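Local coordinates for protein carbonic anhydrase (PDB 6LAC) that probably catalyses, as a zinc-dependent beta-class carbonic anhydrase, the reversible hydration of carbon dioxide to hydrogencarbonate, at residues A[19-24]-A[164-169]; A[51-56]-A[79-84]; A[70-75]-A[144-149]; A[93-98]-A[109-114]. The protein carries 1 engineered substitution. One frame throughout, in Å; residues are numbered along the deposited sequence.

Contact 1: residues A[19-24]-A[164-169]; sequences VPWRRQ and WGMVYD
One face of the Trp-164 indole is covered by Pro-20, whose CB stands 3.7 Å from the centroid of the six-membered ring and 10° off its normal, a CH-pi contact; Trp-21 N lies over the same face, toward the rim. The second indole presents its edge here: Trp-164 CG lies near the plane of the Trp-21 ring, 3.6 Å from Trp-21 CE3. The two indoles meet obliquely, their planes at 52°. On one face of Trp-21 lie Val-19 CB and Pro-20 CD, so the loop folds back on its own tryptophan. Farther along the benzo rim, Met-166 SD makes an oblique Met-aromatic contact, 3.9 Å from Trp-21 CH2. A type I turn, closed by Arg-22 N to Val-19 O at 3.1 Å, puts Pro-20 and Trp-21 at its two corner positions; with CG of Trp-21 between its backbone N and carbonyl carbon (chi1 49°), the indole lies back against Val-19 and Pro-20. Both indole N-H groups are satisfied outside the contact, Trp-21 NE1 by Ser-45 O and Trp-164 NE1 by Asn-83 OD1. The loop thereby lies against the sheet: Trp-21 and Met-166 both rest on Val-85 of strand 83-89, whereas Pro-20 and Trp-164 touch Gln-177 of strand 174-178.

Contact 2: residues A[51-56]-A[79-84]; sequences EIFEYR and LKIRNI
A beta-alpha-beta crossover is closed here: strand 52-57 leads through helix 66-77 to the parallel strand 83-89, with strand 29-34 lying between the two in the sheet, and Phe-53 of the first strand meets Leu-79 and Ile-81 of the turn that follows the helix. Leu-79 CD1 sits over one face of the Phe-53 ring, 3.6 Å from its centroid and 17° off the normal, a CH-pi contact that leans toward the CD1 side of the ring. Ile-81 CD1 approaches obliquely and touches the root of the side chain, 4.0 Å from Phe-53 CB. The ring reaches this pair because CG of Phe-53 lies anti to its backbone N (chi1 -179°). Between the two aliphatic residues, Lys-80 leaves helical geometry with positive phi, and the side chains before and after it both start toward Phe-53. Farther along the strand, the second subunit is met: Glu-54 O bonds to Ser-35 OG of that subunit, and the Tyr-55 hydroxyls of the two chains bond to each other. Within this chain Arg-56 grips Glu-54 side-on, NE and NH2 each lying 2.8 Å from the single oxygen Glu-54 OE2 and reaching it from opposite faces of the carboxylate plane.

Contact 3: residues A[70-75]-A[144-149]; sequences ATLGYA and HSLRQS
The Leu-72 and Leu-146 side chains run antiparallel, each reaching out from its own helix, and one methyl of each makes the contact: Leu-72 CD2 lies 4.1 Å from Leu-146 CD1. In both residues CG is anti to the backbone N (chi1 179° and -166°), which carries each branch toward the other helix. The same Leu-72 methyl also meets Ser-149, with CD2 4.0 Å from OG. That hydroxyl is turned to the backbone: Ser-149 OG donates to Leu-146 O over 2.8 Å, in the carbonyl plane, while Ser-149 N gives the carbonyl a second bond. As N-cap of helix 150-157, Ser-149 OG also receives Ala-152 N, so its polar needs are met beside an apolar neighbour. Both leucines also touch Ile-84 of strand 83-89. Two helices side by side on one face of a largely parallel sheet, sealed by aliphatic side chains, are characteristic of the alpha/beta fold of beta-class carbonic anhydrases.

Contact 4: residues A[93-98]-A[109-114]; sequences HIASGE and SVLDTL
Leu-111 of helix 107-117 packs against an inverse gamma turn centred on Ala-95, in the loop that follows the zinc ligand Cys-92. The preceding Val-110 and, one turn on from it, Leu-114 are turned instead to helix 127-148. Leu-111 carries the contact with both of its methyls, and its CG, anti to the carbonyl carbon (chi1 -70°), directs them at two successive residues of the loop. CD1 presses on the loop backbone, 3.2 Å from Ile-94 O, a tight approach, and stands 4.3 Å from Ile-94 CG2. The other branch covers the apex of the turn, with CD2 4.1 Å from Ala-95 CB and 4.0 Å from Ala-95 CA. Asp-112 follows with its OD1 in a salt bridge to Arg-115, which in turn binds Gly-97 O and so ties the helix to the same loop by a polar route. Leu-111 is linked to the zinc site through Ile-94, whose side chain touches the ligand Asp-36 and also packs on Tyr-74 of the second subunit. An aspartate bound directly to zinc is consistent with the closed form known among beta-class enzymes. Within the loop the gamma turn is held by a weak bond, 3.0 Å from Ser-96 N to Ile-94 O.

In the fold
Contact 2 touches both contact 1 and contact 3, which do not touch each other. Contacts 2 and 3 have centres about 11 Å apart; contact 3 uses helix 66-77 and contact 2 the turn that leaves it, and Phe-53 CZ packs 3.5 Å from Tyr-74 CD2. Contact 1 joins contact 2 through the salt bridge from Arg-22 NH2 to Glu-51 OE2, 2.8 Å long, and through neighbouring strands 162-169 and 83-89. Contact 4 stands apart, its centre about 26 Å from that of contact 2, yet lies closest to the metal: the Ile-94 side chain is about 5 Å from zinc, that of Met-166 about 13 Å. Across the dimer, Ile-94 packs on Tyr-74, in segment 70-75, of the second subunit.

Contact 1: residues A[19-24]-A[164-169]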
loop_
_atom_site.group_PDB
_atom_site.type_symbol
_atom_site.label_atom_id
_atom_site.label_comp_id
_atom_site.label_asym_id
_atom_site.label_seq_id
_atom_site.Cartn_x
_atom_site.Cartn_y
_atom_site.Cartn_z
ATOM N N VAL A 19 -12.637 -11.196 15.250
ATOM C CA VAL A 19 -11.807 -11.550 14.071
ATOM C C VAL A 19 -10.605 -12.336 14.585
ATOM O O VAL A 19 -10.093 -12.029 15.653
ATOM C CB VAL A 19 -11.456 -10.315 13.220
ATOM C CG1 VAL A 19 -12.715 -9.624 12.689
ATOM C CG2 VAL A 19 -10.599 -9.322 13.961
ATOM N N PRO A 20 -10.167 -13.337 13.808
ATOM C CA PRO A 20 -9.114 -14.250 14.272
ATOM C C PRO A 20 -7.724 -13.604 14.381
ATOM O O PRO A 20 -6.887 -14.095 15.093
ATOM C CB PRO A 20 -9.099 -15.385 13.250
ATOM C CG PRO A 20 -9.937 -14.936 12.070
ATOM C CD PRO A 20 -10.781 -13.776 12.548
ATOM N N TRP A 21 -7.524 -12.446 13.734
ATOM C CA TRP A 21 -6.273 -11.658 13.830
ATOM C C TRP A 21 -6.323 -10.585 14.911
ATOM O O TRP A 21 -5.392 -9.735 14.995
ATOM C CB TRP A 21 -5.954 -11.027 12.478
ATOM C CG TRP A 21 -7.120 -10.321 11.851
ATOM C CD1 TRP A 21 -7.470 -9.021 12.043
ATOM C CD2 TRP A 21 -8.044 -10.853 10.895
ATOM N NE1 TRP A 21 -8.553 -8.714 11.274
ATOM C CE2 TRP A 21 -8.908 -9.800 10.546
ATOM C CE3 TRP A 21 -8.221 -12.094 10.293
ATOM C CZ2 TRP A 21 -9.936 -9.945 9.626
ATOM C CZ3 TRP A 21 -9.227 -12.254 9.365
ATOM C CH2 TRP A 21 -10.087 -11.187 9.061
ATOM N N ARG A 22 -7.348 -10.551 15.762
ATOM C CA ARG A 22 -7.358 -9.618 16.911
ATOM C C ARG A 22 -7.901 -10.341 18.153
ATOM O O ARG A 22 -8.899 -9.860 18.713
ATOM C CB ARG A 22 -8.146 -8.337 16.632
ATOM C CG ARG A 22 -7.752 -7.165 17.513
ATOM C CD ARG A 22 -8.754 -6.064 17.694
ATOM N NE ARG A 22 -8.146 -4.947 18.386
ATOM C CZ ARG A 22 -8.736 -4.182 19.316
ATOM N NH1 ARG A 22 -9.981 -4.412 19.698
ATOM N NH2 ARG A 22 -8.053 -3.222 19.910
ATOM N N ARG A 23 -7.237 -11.405 18.584
ATOM C CA ARG A 23 -7.642 -12.094 19.848
ATOM C C ARG A 23 -7.235 -11.223 21.043
ATOM O O ARG A 23 -7.842 -11.398 22.126
ATOM C CB ARG A 23 -7.086 -13.520 19.903
ATOM C CG ARG A 23 -7.512 -14.416 18.747
ATOM C CD ARG A 23 -9.007 -14.560 18.539
ATOM N NE ARG A 23 -9.323 -15.672 17.648
ATOM C CZ ARG A 23 -10.534 -15.950 17.176
ATOM N NH1 ARG A 23 -11.572 -15.205 17.522
ATOM N NH2 ARG A 23 -10.702 -16.973 16.354
ATOM N N GLN A 24 -6.254 -10.320 20.920
ATOM C CA GLN A 24 -5.989 -9.322 21.994
ATOM C C GLN A 24 -5.762 -7.946 21.386
ATOM O O GLN A 24 -5.354 -7.837 20.227
ATOM C CB GLN A 24 -4.799 -9.749 22.849
ATOM C CG GLN A 24 -3.456 -9.656 22.142
ATOM C CD GLN A 24 -2.391 -10.475 22.839
ATOM O OE1 GLN A 24 -2.154 -11.630 22.498
ATOM N NE2 GLN A 24 -1.739 -9.882 23.829
ATOM N N TRP A 164 -4.128 -15.070 7.192
ATOM C CA TRP A 164 -5.590 -15.160 7.069
ATOM C C TRP A 164 -5.958 -14.617 5.690
ATOM O O TRP A 164 -5.314 -13.642 5.221
ATOM C CB TRP A 164 -6.278 -14.376 8.159
ATOM C CG TRP A 164 -5.804 -14.718 9.542
ATOM C CD1 TRP A 164 -4.911 -14.021 10.271
ATOM C CD2 TRP A 164 -6.195 -15.872 10.317
ATOM N NE1 TRP A 164 -4.747 -14.613 11.493
ATOM C CE2 TRP A 164 -5.475 -15.771 11.526
ATOM C CE3 TRP A 164 -7.000 -16.998 10.075
ATOM C CZ2 TRP A 164 -5.609 -16.727 12.549
ATOM C CZ3 TRP A 164 -7.123 -17.935 11.091
ATOM C CH2 TRP A 164 -6.432 -17.792 12.294
ATOM N N GLY A 165 -6.961 -15.142 5.037
ATOM C CA GLY A 165 -7.531 -14.560 3.818
ATOM C C GLY A 165 -8.902 -14.022 4.072
ATOM O O GLY A 165 -9.723 -14.678 4.762
ATOM N N MET A 166 -9.202 -12.875 3.491
ATOM C CA MET A 166 -10.595 -12.419 3.488
ATOM C C MET A 166 -10.881 -11.680 2.204
ATOM O O MET A 166 -9.963 -11.342 1.446
ATOM C CB MET A 166 -10.897 -11.564 4.680
ATOM C CG MET A 166 -10.104 -10.356 4.707
ATOM S SD MET A 166 -10.719 -9.110 5.881
ATOM C CE MET A 166 -12.187 -8.473 5.066
ATOM N N VAL A 167 -12.165 -11.469 1.947
ATOM C CA VAL A 167 -12.627 -10.593 0.842
ATOM C C VAL A 167 -13.589 -9.560 1.365
ATOM O O VAL A 167 -14.478 -9.881 2.170
ATOM C CB VAL A 167 -13.264 -11.398 -0.272
ATOM C CG1 VAL A 167 -13.583 -10.517 -1.445
ATOM C CG2 VAL A 167 -12.447 -12.581 -0.667
ATOM N N TYR A 168 -13.383 -8.333 0.958
ATOM C CA TYR A 168 -14.223 -7.201 1.329
ATOM C C TYR A 168 -15.213 -6.929 0.209
ATOM O O TYR A 168 -14.858 -6.870 -0.953
ATOM C CB TYR A 168 -13.332 -6.007 1.559
ATOM C CG TYR A 168 -14.025 -4.685 1.566
ATOM C CD1 TYR A 168 -14.982 -4.370 2.498
ATOM C CD2 TYR A 168 -13.657 -3.700 0.654
ATOM C CE1 TYR A 168 -15.633 -3.123 2.472
ATOM C CE2 TYR A 168 -14.236 -2.443 0.638
ATOM C CZ TYR A 168 -15.246 -2.181 1.543
ATOM O OH TYR A 168 -15.830 -0.915 1.542
ATOM N N ASP A 169 -16.473 -6.750 0.617
ATOM C CA ASP A 169 -17.580 -6.418 -0.322
ATOM C C ASP A 169 -18.108 -5.013 -0.025
ATOM O O ASP A 169 -18.769 -4.835 1.027
ATOM C CB ASP A 169 -18.691 -7.452 -0.131
ATOM C CG ASP A 169 -19.789 -7.355 -1.169
ATOM O OD1 ASP A 169 -20.077 -6.220 -1.605
ATOM O OD2 ASP A 169 -20.308 -8.433 -1.546
#

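Contact 2: residues A[51-56]-A[79-84]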
loop_
_atom_site.group_PDB
_atom_site.type_symbol
_atom_site.label_atom_id
_atom_site.label_comp_id
_atom_site.label_asym_id
_atom_site.label_seq_id
_atom_site.Cartn_x
_atom_site.Cartn_y
_atom_site.Cartn_z
ATOM N N GLU A 51 -3.486 -0.234 14.901
ATOM C CA GLU A 51 -3.050 -1.643 14.929
ATOM C C GLU A 51 -2.773 -2.140 13.507
ATOM O O GLU A 51 -2.500 -3.316 13.305
ATOM C CB GLU A 51 -4.105 -2.508 15.616
ATOM C CG GLU A 51 -4.200 -2.191 17.109
ATOM C CD GLU A 51 -5.156 -3.089 17.870
ATOM O OE1 GLU A 51 -5.634 -4.125 17.377
ATOM O OE2 GLU A 51 -5.465 -2.673 19.034
ATOM N N ILE A 52 -2.975 -1.304 12.505
ATOM C CA ILE A 52 -2.828 -1.733 11.096
ATOM C C ILE A 52 -1.461 -1.271 10.574
ATOM O O ILE A 52 -1.160 -0.092 10.629
ATOM C CB ILE A 52 -3.986 -1.224 10.222
ATOM C CG1 ILE A 52 -5.366 -1.677 10.755
ATOM C CG2 ILE A 52 -3.789 -1.650 8.756
ATOM C CD1 ILE A 52 -6.576 -1.101 9.988
ATOM N N PHE A 53 -0.693 -2.201 10.053
ATOM C CA PHE A 53 0.534 -1.924 9.308
ATOM C C PHE A 53 0.183 -2.358 7.891
ATOM O O PHE A 53 0.042 -3.548 7.619
ATOM C CB PHE A 53 1.697 -2.688 9.952
ATOM C CG PHE A 53 2.997 -2.433 9.256
ATOM C CD1 PHE A 53 3.668 -1.249 9.469
ATOM C CD2 PHE A 53 3.541 -3.378 8.408
ATOM C CE1 PHE A 53 4.847 -1.010 8.788
ATOM C CE2 PHE A 53 4.719 -3.105 7.711
ATOM C CZ PHE A 53 5.354 -1.923 7.917
ATOM N N GLU A 54 -0.033 -1.382 7.011
ATOM C CA GLU A 54 -0.756 -1.629 5.749
ATOM C C GLU A 54 0.222 -1.684 4.584
ATOM O O GLU A 54 0.924 -0.661 4.355
ATOM C CB GLU A 54 -1.798 -0.535 5.607
ATOM C CG GLU A 54 -2.687 -0.691 4.394
ATOM C CD GLU A 54 -3.768 0.383 4.269
ATOM O OE1 GLU A 54 -3.638 1.407 4.950
ATOM O OE2 GLU A 54 -4.674 0.206 3.429
ATOM N N TYR A 55 0.183 -2.746 3.804
ATOM C CA TYR A 55 0.912 -2.835 2.533
ATOM C C TYR A 55 -0.156 -2.950 1.474
ATOM O O TYR A 55 -0.944 -3.908 1.454
ATOM C CB TYR A 55 1.861 -4.048 2.505
ATOM C CG TYR A 55 2.674 -4.116 1.232
ATOM C CD1 TYR A 55 3.527 -3.061 0.905
ATOM C CD2 TYR A 55 2.542 -5.128 0.312
ATOM C CE1 TYR A 55 4.242 -3.010 -0.283
ATOM C CE2 TYR A 55 3.264 -5.094 -0.884
ATOM C CZ TYR A 55 4.091 -4.025 -1.183
ATOM O OH TYR A 55 4.753 -3.853 -2.387
ATOM N N ARG A 56 -0.253 -1.945 0.611
ATOM C CA ARG A 56 -1.328 -1.906 -0.406
ATOM C C ARG A 56 -0.702 -1.881 -1.770
ATOM O O ARG A 56 0.055 -0.953 -2.083
ATOM C CB ARG A 56 -2.306 -0.784 -0.143
ATOM C CG ARG A 56 -3.526 -0.893 -1.051
ATOM C CD ARG A 56 -4.645 -0.034 -0.508
ATOM N NE ARG A 56 -5.174 -0.469 0.785
ATOM C CZ ARG A 56 -6.108 -1.384 0.999
ATOM N NH1 ARG A 56 -6.687 -2.021 0.013
ATOM N NH2 ARG A 56 -6.414 -1.680 2.256
ATOM N N LEU A 79 8.705 -5.365 13.806
ATOM C CA LEU A 79 7.440 -5.102 14.502
ATOM C C LEU A 79 6.974 -6.366 15.242
ATOM O O LEU A 79 5.993 -6.265 15.962
ATOM C CB LEU A 79 6.391 -4.623 13.497
ATOM C CG LEU A 79 6.757 -3.365 12.714
ATOM C CD1 LEU A 79 5.595 -2.897 11.872
ATOM C CD2 LEU A 79 7.211 -2.221 13.593
ATOM N N LYS A 80 7.570 -7.508 14.988
ATOM C CA LYS A 80 7.203 -8.769 15.691
ATOM C C LYS A 80 5.738 -9.094 15.456
ATOM O O LYS A 80 5.004 -9.542 16.346
ATOM C CB LYS A 80 7.479 -8.678 17.205
ATOM C CG LYS A 80 8.897 -8.257 17.544
ATOM C CD LYS A 80 9.918 -9.153 16.900
ATOM C CE LYS A 80 11.265 -9.126 17.595
ATOM N NZ LYS A 80 11.892 -7.790 17.498
ATOM N N ILE A 81 5.283 -8.870 14.224
ATOM C CA ILE A 81 3.868 -9.120 13.870
ATOM C C ILE A 81 3.627 -10.619 13.832
ATOM O O ILE A 81 4.396 -11.327 13.159
ATOM C CB ILE A 81 3.545 -8.387 12.554
ATOM C CG1 ILE A 81 3.442 -6.899 12.858
ATOM C CG2 ILE A 81 2.266 -8.878 11.908
ATOM C CD1 ILE A 81 3.256 -5.952 11.682
ATOM N N ARG A 82 2.491 -11.009 14.402
ATOM C CA ARG A 82 2.099 -12.422 14.506
ATOM C C ARG A 82 0.891 -12.796 13.672
ATOM O O ARG A 82 0.542 -13.983 13.572
ATOM C CB ARG A 82 1.781 -12.815 15.946
ATOM C CG ARG A 82 2.881 -12.476 16.938
ATOM C CD ARG A 82 4.220 -12.938 16.494
ATOM N NE ARG A 82 5.012 -13.203 17.694
ATOM C CZ ARG A 82 6.315 -13.380 17.703
ATOM N NH1 ARG A 82 6.924 -13.639 18.847
ATOM N NH2 ARG A 82 7.003 -13.312 16.579
ATOM N N ASN A 83 0.325 -11.798 12.973
ATOM C CA ASN A 83 -0.856 -12.014 12.120
ATOM C C ASN A 83 -0.692 -11.195 10.834
ATOM O O ASN A 83 -0.374 -10.001 10.913
ATOM C CB ASN A 83 -2.158 -11.630 12.802
ATOM C CG ASN A 83 -2.545 -12.588 13.929
ATOM O OD1 ASN A 83 -3.053 -13.663 13.636
ATOM N ND2 ASN A 83 -2.222 -12.175 15.157
ATOM N N ILE A 84 -1.006 -11.844 9.740
ATOM C CA ILE A 84 -1.006 -11.232 8.383
ATOM C C ILE A 84 -2.398 -11.468 7.821
ATOM O O ILE A 84 -2.854 -12.629 7.903
ATOM C CB ILE A 84 0.049 -11.844 7.479
ATOM C CG1 ILE A 84 1.441 -11.611 8.057
ATOM C CG2 ILE A 84 -0.074 -11.254 6.054
ATOM C CD1 ILE A 84 2.579 -12.311 7.338
#

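Contact 3: residues A[70-75]-A[144-149]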
loop_
_atom_site.group_PDB
_atom_site.type_symbol
_atom_site.label_atom_id
_atom_site.label_comp_id
_atom_site.label_asym_id
_atom_site.label_seq_id
_atom_site.Cartn_x
_atom_site.Cartn_y
_atom_site.Cartn_z
ATOM N N ALA A 70 11.115 -7.187 1.777
ATOM C CA ALA A 70 11.483 -6.225 2.834
ATOM C C ALA A 70 10.275 -5.899 3.728
ATOM O O ALA A 70 10.446 -5.551 4.900
ATOM C CB ALA A 70 12.070 -4.946 2.271
ATOM N N THR A 71 9.081 -5.808 3.129
ATOM C CA THR A 71 7.877 -5.446 3.907
ATOM C C THR A 71 7.572 -6.588 4.887
ATOM O O THR A 71 7.353 -6.348 6.081
ATOM C CB THR A 71 6.707 -5.123 2.980
ATOM O OG1 THR A 71 7.115 -4.061 2.125
ATOM C CG2 THR A 71 5.508 -4.691 3.783
ATOM N N LEU A 72 7.593 -7.795 4.364
ATOM C CA LEU A 72 7.379 -8.986 5.210
ATOM C C LEU A 72 8.478 -9.040 6.279
ATOM O O LEU A 72 8.170 -9.252 7.506
ATOM C CB LEU A 72 7.329 -10.248 4.343
ATOM C CG LEU A 72 7.135 -11.551 5.114
ATOM C CD1 LEU A 72 5.743 -11.572 5.733
ATOM C CD2 LEU A 72 7.361 -12.765 4.239
ATOM N N GLY A 73 9.744 -8.838 5.889
ATOM C CA GLY A 73 10.866 -8.889 6.829
ATOM C C GLY A 73 10.761 -7.830 7.904
ATOM O O GLY A 73 10.952 -8.127 9.076
ATOM N N TYR A 74 10.415 -6.604 7.564
ATOM C CA TYR A 74 10.249 -5.554 8.578
ATOM C C TYR A 74 9.123 -5.925 9.557
ATOM O O TYR A 74 9.209 -5.787 10.785
ATOM C CB TYR A 74 9.965 -4.209 7.902
ATOM C CG TYR A 74 9.832 -3.049 8.837
ATOM C CD1 TYR A 74 10.957 -2.458 9.408
ATOM C CD2 TYR A 74 8.606 -2.504 9.171
ATOM C CE1 TYR A 74 10.853 -1.361 10.241
ATOM C CE2 TYR A 74 8.481 -1.418 10.012
ATOM C CZ TYR A 74 9.616 -0.823 10.510
ATOM O OH TYR A 74 9.399 0.203 11.343
ATOM N N ALA A 75 7.994 -6.350 8.992
ATOM C CA ALA A 75 6.834 -6.771 9.810
ATOM C C ALA A 75 7.222 -7.857 10.830
ATOM O O ALA A 75 6.882 -7.701 12.017
ATOM C CB ALA A 75 5.734 -7.223 8.900
ATOM N N HIS A 144 -1.661 -19.092 0.460
ATOM C CA HIS A 144 -0.892 -20.359 0.405
ATOM C C HIS A 144 0.546 -20.050 0.013
ATOM O O HIS A 144 1.508 -20.538 0.630
ATOM C CB HIS A 144 -1.542 -21.315 -0.580
ATOM C CG HIS A 144 -0.701 -22.513 -0.858
ATOM N ND1 HIS A 144 -0.557 -23.508 0.091
ATOM C CD2 HIS A 144 0.105 -22.824 -1.895
ATOM C CE1 HIS A 144 0.282 -24.429 -0.365
ATOM N NE2 HIS A 144 0.701 -24.036 -1.592
ATOM N N SER A 145 0.751 -19.206 -0.970
ATOM C CA SER A 145 2.080 -18.836 -1.478
ATOM C C SER A 145 2.865 -18.165 -0.361
ATOM O O SER A 145 4.060 -18.504 -0.161
ATOM C CB SER A 145 1.987 -17.935 -2.681
ATOM O OG SER A 145 3.275 -17.523 -3.058
ATOM N N LEU A 146 2.247 -17.255 0.395
ATOM C CA LEU A 146 2.965 -16.524 1.440
ATOM C C LEU A 146 3.355 -17.500 2.563
ATOM O O LEU A 146 4.449 -17.361 3.119
ATOM C CB LEU A 146 2.135 -15.345 1.934
ATOM C CG LEU A 146 2.931 -14.364 2.769
ATOM C CD1 LEU A 146 4.123 -13.808 2.002
ATOM C CD2 LEU A 146 1.994 -13.261 3.247
ATOM N N ARG A 147 2.546 -18.482 2.886
ATOM C CA ARG A 147 2.930 -19.475 3.935
ATOM C C ARG A 147 4.156 -20.284 3.481
ATOM O O ARG A 147 4.918 -20.796 4.341
ATOM C CB ARG A 147 1.780 -20.427 4.204
ATOM C CG ARG A 147 0.578 -19.813 4.877
ATOM C CD ARG A 147 -0.411 -20.874 5.346
ATOM N NE ARG A 147 -1.567 -20.318 5.972
ATOM C CZ ARG A 147 -2.817 -20.502 5.621
ATOM N NH1 ARG A 147 -3.098 -21.399 4.676
ATOM N NH2 ARG A 147 -3.786 -19.909 6.239
ATOM N N GLN A 148 4.379 -20.446 2.196
ATOM C CA GLN A 148 5.484 -21.315 1.701
ATOM C C GLN A 148 6.774 -20.507 1.648
ATOM O O GLN A 148 7.905 -21.066 1.512
ATOM C CB GLN A 148 5.002 -21.946 0.400
ATOM C CG GLN A 148 3.851 -22.896 0.692
ATOM C CD GLN A 148 3.710 -23.824 -0.482
ATOM O OE1 GLN A 148 3.033 -23.505 -1.455
ATOM N NE2 GLN A 148 4.436 -24.932 -0.418
ATOM N N SER A 149 6.700 -19.201 1.791
ATOM C CA SER A 149 7.929 -18.396 1.885
ATOM C C SER A 149 8.805 -18.884 3.044
ATOM O O SER A 149 8.263 -19.305 4.095
ATOM C CB SER A 149 7.604 -16.929 2.002
ATOM O OG SER A 149 7.090 -16.613 3.292
#

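Contact 4: residues A[93-98]-A[109-114]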
loop_
_atom_site.group_PDB
_atom_site.type_symbol
_atom_site.label_atom_id
_atom_site.label_comp_id
_atom_site.label_asym_id
_atom_site.label_seq_id
_atom_site.Cartn_x
_atom_site.Cartn_y
_atom_site.Cartn_z
ATOM N N HIS A 93 -10.322 -4.380 -10.405
ATOM C CA HIS A 93 -10.028 -4.271 -11.843
ATOM C C HIS A 93 -8.784 -5.054 -12.175
ATOM O O HIS A 93 -8.567 -5.485 -13.330
ATOM C CB HIS A 93 -9.917 -2.805 -12.287
ATOM C CG HIS A 93 -11.178 -2.064 -12.093
ATOM N ND1 HIS A 93 -12.228 -2.094 -12.984
ATOM C CD2 HIS A 93 -11.590 -1.299 -11.069
ATOM C CE1 HIS A 93 -13.226 -1.363 -12.513
ATOM N NE2 HIS A 93 -12.864 -0.870 -11.350
ATOM N N ILE A 94 -7.944 -5.357 -11.190
ATOM C CA ILE A 94 -6.696 -6.090 -11.448
ATOM C C ILE A 94 -7.024 -7.588 -11.479
ATOM O O ILE A 94 -6.654 -8.277 -12.489
ATOM C CB ILE A 94 -5.619 -5.647 -10.435
ATOM C CG1 ILE A 94 -5.237 -4.182 -10.636
ATOM C CG2 ILE A 94 -4.420 -6.555 -10.509
ATOM C CD1 ILE A 94 -4.490 -3.609 -9.477
ATOM N N ALA A 95 -7.611 -8.174 -10.436
ATOM C CA ALA A 95 -8.000 -9.616 -10.428
ATOM C C ALA A 95 -9.376 -9.754 -11.077
ATOM O O ALA A 95 -10.373 -9.879 -10.391
ATOM C CB ALA A 95 -7.918 -10.205 -9.051
ATOM N N SER A 96 -9.398 -9.599 -12.401
ATOM C CA SER A 96 -10.666 -9.546 -13.162
ATOM C C SER A 96 -10.381 -9.918 -14.603
ATOM O O SER A 96 -9.239 -9.826 -15.054
ATOM C CB SER A 96 -11.393 -8.226 -13.088
ATOM O OG SER A 96 -11.021 -7.332 -14.119
ATOM N N GLY A 97 -11.445 -10.324 -15.283
ATOM C CA GLY A 97 -11.441 -10.568 -16.734
ATOM C C GLY A 97 -10.450 -11.629 -17.129
ATOM O O GLY A 97 -10.134 -12.539 -16.297
ATOM N N GLU A 98 -9.949 -11.518 -18.364
ATOM C CA GLU A 98 -9.146 -12.569 -19.049
ATOM C C GLU A 98 -7.772 -12.017 -19.442
ATOM O O GLU A 98 -6.904 -12.847 -19.715
ATOM C CB GLU A 98 -9.912 -13.110 -20.262
ATOM C CG GLU A 98 -11.180 -13.858 -19.899
ATOM C CD GLU A 98 -10.946 -15.161 -19.149
ATOM O OE1 GLU A 98 -9.793 -15.672 -19.167
ATOM O OE2 GLU A 98 -11.914 -15.662 -18.545
ATOM N N SER A 109 1.498 -12.902 -14.705
ATOM C CA SER A 109 1.752 -14.374 -14.699
ATOM C C SER A 109 0.931 -15.036 -13.580
ATOM O O SER A 109 0.328 -16.123 -13.788
ATOM C CB SER A 109 3.206 -14.707 -14.563
ATOM O OG SER A 109 4.010 -13.942 -15.456
ATOM N N VAL A 110 0.861 -14.422 -12.403
ATOM C CA VAL A 110 0.024 -14.978 -11.298
ATOM C C VAL A 110 -1.420 -15.127 -11.756
ATOM O O VAL A 110 -2.030 -16.180 -11.555
ATOM C CB VAL A 110 0.119 -14.080 -10.063
ATOM C CG1 VAL A 110 -0.916 -14.466 -9.004
ATOM C CG2 VAL A 110 1.546 -14.124 -9.559
ATOM N N LEU A 111 -1.963 -14.091 -12.387
ATOM C CA LEU A 111 -3.376 -14.136 -12.827
ATOM C C LEU A 111 -3.531 -15.138 -13.989
ATOM O O LEU A 111 -4.562 -15.811 -14.021
ATOM C CB LEU A 111 -3.828 -12.725 -13.210
ATOM C CG LEU A 111 -3.962 -11.781 -12.024
ATOM C CD1 LEU A 111 -4.300 -10.392 -12.495
ATOM C CD2 LEU A 111 -4.991 -12.238 -11.020
ATOM N N ASP A 112 -2.550 -15.222 -14.892
ATOM C CA ASP A 112 -2.630 -16.215 -15.990
ATOM C C ASP A 112 -2.696 -17.594 -15.340
ATOM O O ASP A 112 -3.535 -18.440 -15.767
ATOM C CB ASP A 112 -1.515 -16.000 -17.018
ATOM C CG ASP A 112 -1.755 -14.835 -17.975
ATOM O OD1 ASP A 112 -2.918 -14.354 -18.080
ATOM O OD2 ASP A 112 -0.782 -14.400 -18.594
ATOM N N THR A 113 -1.795 -17.891 -14.411
ATOM C CA THR A 113 -1.804 -19.178 -13.715
ATOM C C THR A 113 -3.107 -19.426 -12.947
ATOM O O THR A 113 -3.581 -20.553 -12.956
ATOM C CB THR A 113 -0.595 -19.294 -12.806
ATOM O OG1 THR A 113 0.503 -19.465 -13.692
ATOM C CG2 THR A 113 -0.696 -20.452 -11.849
ATOM N N LEU A 114 -3.689 -18.435 -12.255
ATOM C CA LEU A 114 -5.005 -18.642 -11.613
ATOM C C LEU A 114 -6.004 -19.088 -12.660
ATOM O O LEU A 114 -6.792 -19.975 -12.402
ATOM C CB LEU A 114 -5.547 -17.366 -10.975
ATOM C CG LEU A 114 -4.985 -17.005 -9.628
ATOM C CD1 LEU A 114 -5.596 -15.663 -9.227
ATOM C CD2 LEU A 114 -5.278 -18.095 -8.608
#